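Local coordinates for protein minor fimbrium anchoring subunit Mfa2 (Porphyromonas gingivalis, PDB 5NFI) that tethers the minor fimbriae to the bacterial outer membrane through its interaction with Mfa1, and regulates fimbrial length, at residues G4-F9 with A53-I58; P118-K123 with Q131-R136; R27-A32 with A42-D47. All coordinates share one frame; numbering follows the deposited sequence.

Overall arrangement
The three contacts build a fold consistent with the transthyretin-like sandwich of the family clan from two local hairpins and one pairing between strands far apart in sequence. Contact 1 pairs strand 3-10 with strand 56-60, and between its two strands the chain makes the hairpin of contact 3, strands 28-33 and 39-45. Contact 2 follows, joining strand 113-122 to strand 133-151, the other neighbour of strand 3-10. The centre of contact 1 lies about 10 Å from that of contact 2 and 11 Å from that of contact 3; those two stand about 17 Å apart without touching. Strand 3-10 is thus shared, and Phe-9 and Ile-58 pack on contact 3, making one continuous block of the anchoring subunit.

Contact 1 (G4-F9 with A53-I58); sequences GVYVNF and AKEWLI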
loop_
_atom_site.group_PDB
_atom_site.type_symbol
_atom_site.label_atom_id
_atom_site.label_comp_id
_atom_site.label_asym_id
_atom_site.label_seq_id
_atom_site.Cartn_x
_atom_site.Cartn_y
_atom_site.Cartn_z
ATOM N N GLY A 4 -26.452 14.704 2.130
ATOM C CA GLY A 4 -25.280 13.915 1.821
ATOM C C GLY A 4 -24.302 14.598 0.893
ATOM O O GLY A 4 -24.569 15.677 0.373
ATOM N N VAL A 5 -23.151 13.953 0.715
ATOM C CA VAL A 5 -22.079 14.439 -0.149
ATOM C C VAL A 5 -21.972 13.561 -1.382
ATOM O O VAL A 5 -21.845 12.353 -1.256
ATOM C CB VAL A 5 -20.691 14.412 0.555
ATOM C CG1 VAL A 5 -19.645 15.087 -0.320
ATOM C CG2 VAL A 5 -20.753 15.072 1.908
ATOM N N TYR A 6 -22.002 14.144 -2.572
ATOM C CA TYR A 6 -21.652 13.357 -3.742
ATOM C C TYR A 6 -20.137 13.393 -3.905
ATOM O O TYR A 6 -19.525 14.452 -3.819
ATOM C CB TYR A 6 -22.347 13.867 -5.004
ATOM C CG TYR A 6 -23.831 13.588 -5.039
ATOM C CD1 TYR A 6 -24.315 12.317 -5.330
ATOM C CD2 TYR A 6 -24.752 14.601 -4.789
ATOM C CE1 TYR A 6 -25.684 12.067 -5.362
ATOM C CE2 TYR A 6 -26.095 14.358 -4.820
ATOM C CZ TYR A 6 -26.563 13.092 -5.105
ATOM O OH TYR A 6 -27.924 12.860 -5.136
ATOM N N VAL A 7 -19.541 12.227 -4.124
ATOM C CA VAL A 7 -18.095 12.120 -4.240
ATOM C C VAL A 7 -17.687 11.490 -5.561
ATOM O O VAL A 7 -18.210 10.452 -5.967
ATOM C CB VAL A 7 -17.484 11.295 -3.094
ATOM C CG1 VAL A 7 -15.983 11.214 -3.259
ATOM C CG2 VAL A 7 -17.817 11.915 -1.755
ATOM N N ASN A 8 -16.752 12.158 -6.226
ATOM C CA ASN A 8 -16.177 11.698 -7.471
ATOM C C ASN A 8 -14.784 11.124 -7.238
ATOM O O ASN A 8 -13.952 11.732 -6.553
ATOM C CB ASN A 8 -16.101 12.840 -8.472
ATOM C CG ASN A 8 -15.338 12.461 -9.711
ATOM O OD1 ASN A 8 -14.122 12.667 -9.797
ATOM N ND2 ASN A 8 -16.041 11.882 -10.679
ATOM N N PHE A 9 -14.512 9.959 -7.801
ATOM C CA PHE A 9 -13.233 9.341 -7.511
ATOM C C PHE A 9 -12.361 9.327 -8.741
ATOM O O PHE A 9 -12.788 8.876 -9.817
ATOM C CB PHE A 9 -13.417 7.927 -6.956
ATOM C CG PHE A 9 -14.074 7.891 -5.600
ATOM C CD1 PHE A 9 -13.431 8.414 -4.489
ATOM C CD2 PHE A 9 -15.336 7.330 -5.435
ATOM C CE1 PHE A 9 -14.034 8.377 -3.237
ATOM C CE2 PHE A 9 -15.936 7.280 -4.183
ATOM C CZ PHE A 9 -15.284 7.801 -3.083
ATOM N N ALA A 53 -17.150 11.561 -14.731
ATOM C CA ALA A 53 -18.414 12.190 -14.396
ATOM C C ALA A 53 -19.311 11.290 -13.549
ATOM O O ALA A 53 -20.527 11.486 -13.501
ATOM C CB ALA A 53 -19.126 12.594 -15.655
ATOM N N LYS A 54 -18.726 10.300 -12.884
ATOM C CA LYS A 54 -19.523 9.451 -12.012
ATOM C C LYS A 54 -19.386 9.887 -10.557
ATOM O O LYS A 54 -18.295 10.246 -10.102
ATOM C CB LYS A 54 -19.139 7.976 -12.155
ATOM C CG LYS A 54 -20.077 7.063 -11.376
ATOM C CD LYS A 54 -20.142 5.647 -11.936
ATOM C CE LYS A 54 -21.267 4.834 -11.257
ATOM N NZ LYS A 54 -22.258 5.681 -10.512
ATOM N N GLU A 55 -20.504 9.859 -9.835
ATOM C CA GLU A 55 -20.518 10.242 -8.431
ATOM C C GLU A 55 -21.187 9.192 -7.560
ATOM O O GLU A 55 -21.990 8.389 -8.033
ATOM C CB GLU A 55 -21.226 11.581 -8.257
ATOM C CG GLU A 55 -20.590 12.708 -9.007
ATOM C CD GLU A 55 -21.248 14.026 -8.702
ATOM O OE1 GLU A 55 -22.196 14.403 -9.428
ATOM O OE2 GLU A 55 -20.815 14.687 -7.736
ATOM N N TRP A 56 -20.842 9.204 -6.279
ATOM C CA TRP A 56 -21.440 8.297 -5.304
ATOM C C TRP A 56 -21.935 9.108 -4.118
ATOM O O TRP A 56 -21.177 9.896 -3.553
ATOM C CB TRP A 56 -20.428 7.233 -4.844
ATOM C CG TRP A 56 -20.244 6.108 -5.824
ATOM C CD1 TRP A 56 -20.947 4.941 -5.872
ATOM C CD2 TRP A 56 -19.303 6.051 -6.901
ATOM N NE1 TRP A 56 -20.504 4.158 -6.911
ATOM C CE2 TRP A 56 -19.497 4.816 -7.559
ATOM C CE3 TRP A 56 -18.317 6.922 -7.374
ATOM C CZ2 TRP A 56 -18.748 4.435 -8.662
ATOM C CZ3 TRP A 56 -17.570 6.540 -8.467
ATOM C CH2 TRP A 56 -17.789 5.309 -9.101
ATOM N N LEU A 57 -23.200 8.928 -3.744
ATOM C CA LEU A 57 -23.768 9.660 -2.618
ATOM C C LEU A 57 -23.370 9.040 -1.287
ATOM O O LEU A 57 -23.529 7.844 -1.075
ATOM C CB LEU A 57 -25.291 9.721 -2.725
ATOM C CG LEU A 57 -26.024 10.484 -1.609
ATOM C CD1 LEU A 57 -25.557 11.942 -1.496
ATOM C CD2 LEU A 57 -27.520 10.420 -1.819
ATOM N N ILE A 58 -22.852 9.878 -0.401
ATOM C CA ILE A 58 -22.473 9.506 0.948
ATOM C C ILE A 58 -23.470 10.175 1.881
ATOM O O ILE A 58 -23.409 11.389 2.109
ATOM C CB ILE A 58 -21.025 9.948 1.294
ATOM C CG1 ILE A 58 -20.041 9.508 0.207
ATOM C CG2 ILE A 58 -20.588 9.393 2.627
ATOM C CD1 ILE A 58 -20.070 8.015 -0.076
#
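Tyr-6 lays one face of its ring under the CD1 methyl of Leu-57, a CH-pi contact with the methyl 3.9 Å from the ring centroid and only 10° off the normal. Ring atom CE1 also meets Leu-57 CB at 3.6 Å, so ring and aliphatic branch cross obliquely with the methyl centred. Tyr-132 meets the same tyrosine edge-to-face and His-134 stacks on it. Next along this face, the extended Glu-55 chain crosses Tyr-6 at about a right angle, its OE2 against Tyr-6 CB and hydrogen-bonded to His-134 ND1.

On the other face Val-5, Val-7, Trp-56 and Ile-58 turn inward. Val-7 CG2 meets Ile-58 CG1 at 3.8 Å, while Val-7 CG1 lies over the rim of the Phe-9 ring. Phe-9 brings CD2 to within 3.6 Å of Trp-56 CE3, the two ring planes 40° apart.

Four backbone bonds fix this register, two each at the pairs Val-5 with Ile-58 and Val-7 with Trp-56. Beyond them Asn-8, with CG anti to the backbone N (chi1 172°), sends ND2 to Lys-54 O at 2.8 Å; the same amide nitrogen also bonds Ser-51 O, tying the loop before the strand to its neighbour. The antiparallel pair packs its Trp-56 and Ile-58 face on strands 28-33 and 39-45, as in a beta sandwich, consistent with the fimbrillin superfamily.

Contact 2 (P118-K123 with Q131-R136); sequences PVVELK and QYIHTR
Ile-133 O is held by one hydrogen bond, from Tyr-6 N, and that bond belongs to the parallel pairing of strand 133-151 with strand 3-10. Nothing equivalent joins 131-136 to 118-123. The two segments run antiparallel, but their axes stay 7.8 Å apart, too far for backbone bonding, and side chains fill the interval. Val-120 and Leu-122 instead make their backbone bonds to Tyr-66 and Gly-64, in strand 64-72.

Ile-133 carries the contact. Its CG1 sits in the crowded position between the backbone N and the carbonyl carbon (chi1 66°), and the chain then extends so that CD1 reaches across to Val-120 CB at 3.6 Å, lying also against the backbone N of Glu-121. The CG2 branch, beside its own backbone N, takes the other direction and meets Leu-122 CD2 more loosely, at 4.1 Å. Two residues along, the Val-120 and Thr-135 side chains cross at about a right angle, Val-120 CG1 packing on Thr-135 CB at 3.6 Å. Thr-135 OG1, anti to the backbone N, then points at the ring of Pro-118 tip to tip, 3.4 Å from Pro-118 CG. Val-5 touches both Ile-133 and Thr-135, and Val-7 touches Thr-135.

The arrangement is consistent with the interior between the layers of a beta sandwich, where the hairpin's arms part and each pairs with a different strand.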
loop_
_atom_site.group_PDB
_atom_site.type_symbol
_atom_site.label_atom_id
_atom_site.label_comp_id
_atom_site.label_asym_id
_atom_site.label_seq_id
_atom_site.Cartn_x
_atom_site.Cartn_y
_atom_site.Cartn_z
ATOM N N PRO A 118 -11.146 16.417 0.502
ATOM C CA PRO A 118 -10.980 17.591 1.356
ATOM C C PRO A 118 -12.084 17.648 2.404
ATOM O O PRO A 118 -13.038 16.879 2.342
ATOM C CB PRO A 118 -11.076 18.768 0.377
ATOM C CG PRO A 118 -11.781 18.221 -0.826
ATOM C CD PRO A 118 -11.434 16.763 -0.899
ATOM N N VAL A 119 -11.932 18.536 3.374
ATOM C CA VAL A 119 -12.989 18.800 4.313
ATOM C C VAL A 119 -14.140 19.469 3.582
ATOM O O VAL A 119 -13.956 20.489 2.899
ATOM C CB VAL A 119 -12.525 19.706 5.447
ATOM C CG1 VAL A 119 -13.693 19.998 6.401
ATOM C CG2 VAL A 119 -11.356 19.089 6.170
ATOM N N VAL A 120 -15.325 18.889 3.725
ATOM C CA VAL A 120 -16.530 19.443 3.130
ATOM C C VAL A 120 -17.464 19.871 4.236
ATOM O O VAL A 120 -17.201 19.600 5.411
ATOM C CB VAL A 120 -17.228 18.431 2.209
ATOM C CG1 VAL A 120 -16.306 18.051 1.062
ATOM C CG2 VAL A 120 -17.654 17.202 2.986
ATOM N N GLU A 121 -18.563 20.517 3.864
ATOM C CA GLU A 121 -19.431 21.140 4.845
ATOM C C GLU A 121 -20.908 21.149 4.458
ATOM O O GLU A 121 -21.291 21.814 3.494
ATOM C CB GLU A 121 -18.949 22.561 5.084
ATOM C CG GLU A 121 -19.751 23.369 6.062
ATOM C CD GLU A 121 -19.169 24.750 6.182
ATOM O OE1 GLU A 121 -18.058 24.938 5.621
ATOM O OE2 GLU A 121 -19.812 25.643 6.787
ATOM N N LEU A 122 -21.722 20.401 5.206
ATOM C CA LEU A 122 -23.178 20.550 5.148
ATOM C C LEU A 122 -23.600 21.814 5.877
ATOM O O LEU A 122 -23.356 21.939 7.083
ATOM C CB LEU A 122 -23.892 19.363 5.777
ATOM C CG LEU A 122 -24.208 18.141 4.929
ATOM C CD1 LEU A 122 -25.342 17.370 5.593
ATOM C CD2 LEU A 122 -24.558 18.542 3.512
ATOM N N LYS A 123 -24.241 22.737 5.169
ATOM C CA LYS A 123 -24.590 24.011 5.777
ATOM C C LYS A 123 -26.085 24.025 6.108
ATOM O O LYS A 123 -26.848 23.233 5.558
ATOM C CB LYS A 123 -24.216 25.162 4.849
ATOM C CG LYS A 123 -22.720 25.448 4.765
ATOM C CD LYS A 123 -22.345 25.929 3.365
ATOM C CE LYS A 123 -21.159 26.882 3.364
ATOM N NZ LYS A 123 -21.020 27.527 2.025
ATOM N N GLN A 131 -29.031 21.835 -1.153
ATOM C CA GLN A 131 -29.164 20.487 -1.674
ATOM C C GLN A 131 -28.418 19.407 -0.919
ATOM O O GLN A 131 -28.624 19.148 0.269
ATOM C CB GLN A 131 -28.626 20.503 -3.108
ATOM C CG GLN A 131 -29.386 19.760 -4.161
ATOM C CD GLN A 131 -28.526 19.569 -5.394
ATOM O OE1 GLN A 131 -27.297 19.653 -5.324
ATOM N NE2 GLN A 131 -29.164 19.338 -6.533
ATOM N N TYR A 132 -27.557 18.768 -1.699
ATOM C CA TYR A 132 -26.448 17.969 -1.257
ATOM C C TYR A 132 -25.208 18.739 -1.697
ATOM O O TYR A 132 -25.307 19.642 -2.527
ATOM C CB TYR A 132 -26.477 16.588 -1.901
ATOM C CG TYR A 132 -27.799 15.871 -1.823
ATOM C CD1 TYR A 132 -28.807 16.129 -2.742
ATOM C CD2 TYR A 132 -28.031 14.915 -0.846
ATOM C CE1 TYR A 132 -30.020 15.469 -2.677
ATOM C CE2 TYR A 132 -29.234 14.245 -0.776
ATOM C CZ TYR A 132 -30.225 14.524 -1.693
ATOM O OH TYR A 132 -31.426 13.861 -1.625
ATOM N N ILE A 133 -24.041 18.395 -1.168
ATOM C CA ILE A 133 -22.817 19.023 -1.646
ATOM C C ILE A 133 -22.042 18.053 -2.529
ATOM O O ILE A 133 -22.446 16.905 -2.717
ATOM C CB ILE A 133 -21.931 19.506 -0.488
ATOM C CG1 ILE A 133 -21.410 18.330 0.327
ATOM C CG2 ILE A 133 -22.706 20.447 0.414
ATOM C CD1 ILE A 133 -20.746 18.760 1.602
ATOM N N HIS A 134 -20.943 18.529 -3.097
ATOM C CA HIS A 134 -20.103 17.684 -3.932
ATOM C C HIS A 134 -18.650 17.827 -3.549
ATOM O O HIS A 134 -18.260 18.821 -2.942
ATOM C CB HIS A 134 -20.286 18.025 -5.403
ATOM C CG HIS A 134 -21.661 17.742 -5.911
ATOM N ND1 HIS A 134 -21.934 16.731 -6.807
ATOM C CD2 HIS A 134 -22.848 18.334 -5.641
ATOM C CE1 HIS A 134 -23.228 16.717 -7.073
ATOM N NE2 HIS A 134 -23.806 17.680 -6.377
ATOM N N THR A 135 -17.858 16.821 -3.907
ATOM C CA THR A 135 -16.423 16.851 -3.710
ATOM C C THR A 135 -15.766 15.777 -4.576
ATOM O O THR A 135 -16.452 14.951 -5.172
ATOM C CB THR A 135 -16.050 16.639 -2.233
ATOM O OG1 THR A 135 -14.656 16.911 -2.036
ATOM C CG2 THR A 135 -16.356 15.215 -1.798
ATOM N N ARG A 136 -14.437 15.824 -4.659
ATOM C CA ARG A 136 -13.634 14.830 -5.362
ATOM C C ARG A 136 -12.629 14.234 -4.389
ATOM O O ARG A 136 -12.231 14.900 -3.425
ATOM C CB ARG A 136 -12.888 15.445 -6.550
ATOM C CG ARG A 136 -13.776 16.027 -7.602
ATOM C CD ARG A 136 -13.001 16.741 -8.704
ATOM N NE ARG A 136 -12.269 15.841 -9.597
ATOM C CZ ARG A 136 -10.950 15.869 -9.818
ATOM N NH1 ARG A 136 -10.174 16.762 -9.209
ATOM N NH2 ARG A 136 -10.405 15.014 -10.676
#

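Contact 3 (R27-A32 with A42-D47); sequences RLNVYA and ANVFED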
loop_
_atom_site.group_PDB
_atom_site.type_symbol
_atom_site.label_atom_id
_atom_site.label_comp_id
_atom_site.label_asym_id
_atom_site.label_seq_id
_atom_site.Cartn_x
_atom_site.Cartn_y
_atom_site.Cartn_z
ATOM N N ARG A 27 -14.536 -1.946 -6.180
ATOM C CA ARG A 27 -15.481 -1.772 -5.099
ATOM C C ARG A 27 -14.967 -0.724 -4.133
ATOM O O ARG A 27 -13.799 -0.372 -4.170
ATOM C CB ARG A 27 -15.733 -3.100 -4.395
ATOM C CG ARG A 27 -14.550 -3.649 -3.636
ATOM C CD ARG A 27 -14.844 -5.035 -3.080
ATOM N NE ARG A 27 -16.043 -5.092 -2.247
ATOM C CZ ARG A 27 -16.137 -4.611 -1.008
ATOM N NH1 ARG A 27 -15.117 -3.993 -0.427
ATOM N NH2 ARG A 27 -17.277 -4.727 -0.352
ATOM N N LEU A 28 -15.846 -0.203 -3.285
ATOM C CA LEU A 28 -15.515 0.935 -2.432
ATOM C C LEU A 28 -16.088 0.775 -1.028
ATOM O O LEU A 28 -17.177 0.238 -0.844
ATOM C CB LEU A 28 -16.036 2.251 -3.043
ATOM C CG LEU A 28 -15.277 2.817 -4.251
ATOM C CD1 LEU A 28 -16.070 3.924 -4.888
ATOM C CD2 LEU A 28 -13.859 3.305 -3.875
ATOM N N ASN A 29 -15.325 1.233 -0.045
ATOM C CA ASN A 29 -15.788 1.395 1.314
ATOM C C ASN A 29 -15.532 2.862 1.661
ATOM O O ASN A 29 -14.386 3.283 1.802
ATOM C CB ASN A 29 -15.056 0.456 2.286
ATOM C CG ASN A 29 -15.356 -1.025 2.043
ATOM O OD1 ASN A 29 -14.908 -1.621 1.061
ATOM N ND2 ASN A 29 -16.060 -1.637 2.976
ATOM N N VAL A 30 -16.591 3.647 1.773
ATOM C CA VAL A 30 -16.455 5.080 1.977
ATOM C C VAL A 30 -17.056 5.486 3.317
ATOM O O VAL A 30 -18.233 5.209 3.596
ATOM C CB VAL A 30 -17.117 5.861 0.835
ATOM C CG1 VAL A 30 -16.788 7.324 0.943
ATOM C CG2 VAL A 30 -16.627 5.322 -0.483
ATOM N N TYR A 31 -16.238 6.127 4.146
ATOM C CA TYR A 31 -16.625 6.495 5.504
ATOM C C TYR A 31 -16.639 8.004 5.667
ATOM O O TYR A 31 -15.859 8.717 5.023
ATOM C CB TYR A 31 -15.669 5.866 6.533
ATOM C CG TYR A 31 -15.561 4.375 6.378
ATOM C CD1 TYR A 31 -16.533 3.542 6.898
ATOM C CD2 TYR A 31 -14.500 3.801 5.683
ATOM C CE1 TYR A 31 -16.456 2.185 6.743
ATOM C CE2 TYR A 31 -14.419 2.436 5.515
ATOM C CZ TYR A 31 -15.407 1.635 6.053
ATOM O OH TYR A 31 -15.356 0.273 5.900
ATOM N N ALA A 32 -17.517 8.490 6.538
ATOM C CA ALA A 32 -17.573 9.918 6.840
ATOM C C ALA A 32 -17.311 10.130 8.324
ATOM O O ALA A 32 -17.951 9.513 9.175
ATOM C CB ALA A 32 -18.914 10.508 6.436
ATOM N N ALA A 42 -21.161 5.001 7.035
ATOM C CA ALA A 42 -20.359 3.888 6.515
ATOM C C ALA A 42 -21.018 3.239 5.308
ATOM O O ALA A 42 -22.090 2.654 5.423
ATOM C CB ALA A 42 -20.119 2.845 7.604
ATOM N N ASN A 43 -20.368 3.321 4.154
ATOM C CA ASN A 43 -21.008 2.882 2.919
ATOM C C ASN A 43 -20.164 1.932 2.082
ATOM O O ASN A 43 -18.937 2.059 2.015
ATOM C CB ASN A 43 -21.384 4.096 2.075
ATOM C CG ASN A 43 -22.175 5.118 2.857
ATOM O OD1 ASN A 43 -23.368 4.931 3.110
ATOM N ND2 ASN A 43 -21.517 6.201 3.256
ATOM N N VAL A 44 -20.833 0.992 1.426
ATOM C CA VAL A 44 -20.162 0.002 0.602
ATOM C C VAL A 44 -20.741 0.011 -0.809
ATOM O O VAL A 44 -21.961 -0.027 -0.989
ATOM C CB VAL A 44 -20.293 -1.401 1.220
ATOM C CG1 VAL A 44 -19.637 -2.429 0.333
ATOM C CG2 VAL A 44 -19.690 -1.431 2.636
ATOM N N PHE A 45 -19.880 0.082 -1.821
ATOM C CA PHE A 45 -20.370 0.080 -3.202
ATOM C C PHE A 45 -19.679 -0.991 -4.035
ATOM O O PHE A 45 -18.463 -0.960 -4.226
ATOM C CB PHE A 45 -20.185 1.456 -3.857
ATOM C CG PHE A 45 -20.696 2.595 -3.024
ATOM C CD1 PHE A 45 -22.050 2.787 -2.845
ATOM C CD2 PHE A 45 -19.817 3.475 -2.416
ATOM C CE1 PHE A 45 -22.522 3.834 -2.071
ATOM C CE2 PHE A 45 -20.278 4.520 -1.641
ATOM C CZ PHE A 45 -21.635 4.697 -1.464
ATOM N N GLU A 46 -20.457 -1.951 -4.514
ATOM C CA GLU A 46 -19.941 -2.961 -5.414
ATOM C C GLU A 46 -20.055 -2.454 -6.856
ATOM O O GLU A 46 -20.625 -1.403 -7.099
ATOM C CB GLU A 46 -20.692 -4.282 -5.220
ATOM C CG GLU A 46 -20.894 -4.667 -3.766
ATOM C CD GLU A 46 -19.615 -5.132 -3.083
ATOM O OE1 GLU A 46 -18.653 -5.512 -3.800
ATOM O OE2 GLU A 46 -19.574 -5.125 -1.826
ATOM N N ASP A 47 -19.478 -3.197 -7.794
ATOM C CA ASP A 47 -19.554 -2.907 -9.223
ATOM C C ASP A 47 -19.073 -1.506 -9.598
ATOM O O ASP A 47 -19.580 -0.889 -10.535
ATOM C CB ASP A 47 -20.982 -3.135 -9.700
ATOM C CG ASP A 47 -21.498 -4.512 -9.318
ATOM O OD1 ASP A 47 -20.676 -5.458 -9.295
ATOM O OD2 ASP A 47 -22.716 -4.651 -9.038
#
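Arg-27 and Glu-46 clasp one another just past the last backbone bonds of an antiparallel beta hairpin, strands 28-33 and 39-45. The grip is side-on and uses both carboxylate oxygens: Arg-27 NE binds Glu-46 OE1 at 3.1 Å, and Arg-27 NH2 forms the shorter arm of the salt bridge to Glu-46 OE2 at 2.8 Å. The oxygens lie close to the guanidinium plane, yet the carboxylate is rolled by 44° against it, so that the nitrogens meet both oxygens from above the carboxylate plane.

Bends in both chains bring these ends together. Arg-27 starts with CG in the crowded position between backbone N and carbonyl carbon (chi1 67°) and folds again at chi3; Glu-46 folds at chi2 (-73°), and the two side chains run alongside each other in the same direction. Val-44 lies beside the arginine, with CG1 against Arg-27 NH2 at 3.4 Å. A weak bond from Arg-27 NH1 to Asn-29 OD1 steadies the remaining nitrogen.

The backbone ladder positions all of these groups, with reciprocal bonds at the pairs Leu-28 with Phe-45 and Val-30 with Asn-43. Asn-43 ND2 adds a weak bond to Val-30 O, though its stronger partner is Ser-41 OG. On the same face the Phe-45 ring turns its edge to Val-30 CG2 at 3.9 Å and to Leu-28 CB at 4.0 Å, and its ring also meets Trp-56. Further out, Phe-9 and Ile-58 pack on Val-30 from strands 3-10 and 56-60. On the reverse face, at the turn end of these segments, Tyr-31 presents the edge of its ring to Ala-42, CD1 resting 3.7 Å from the methyl carbon CB.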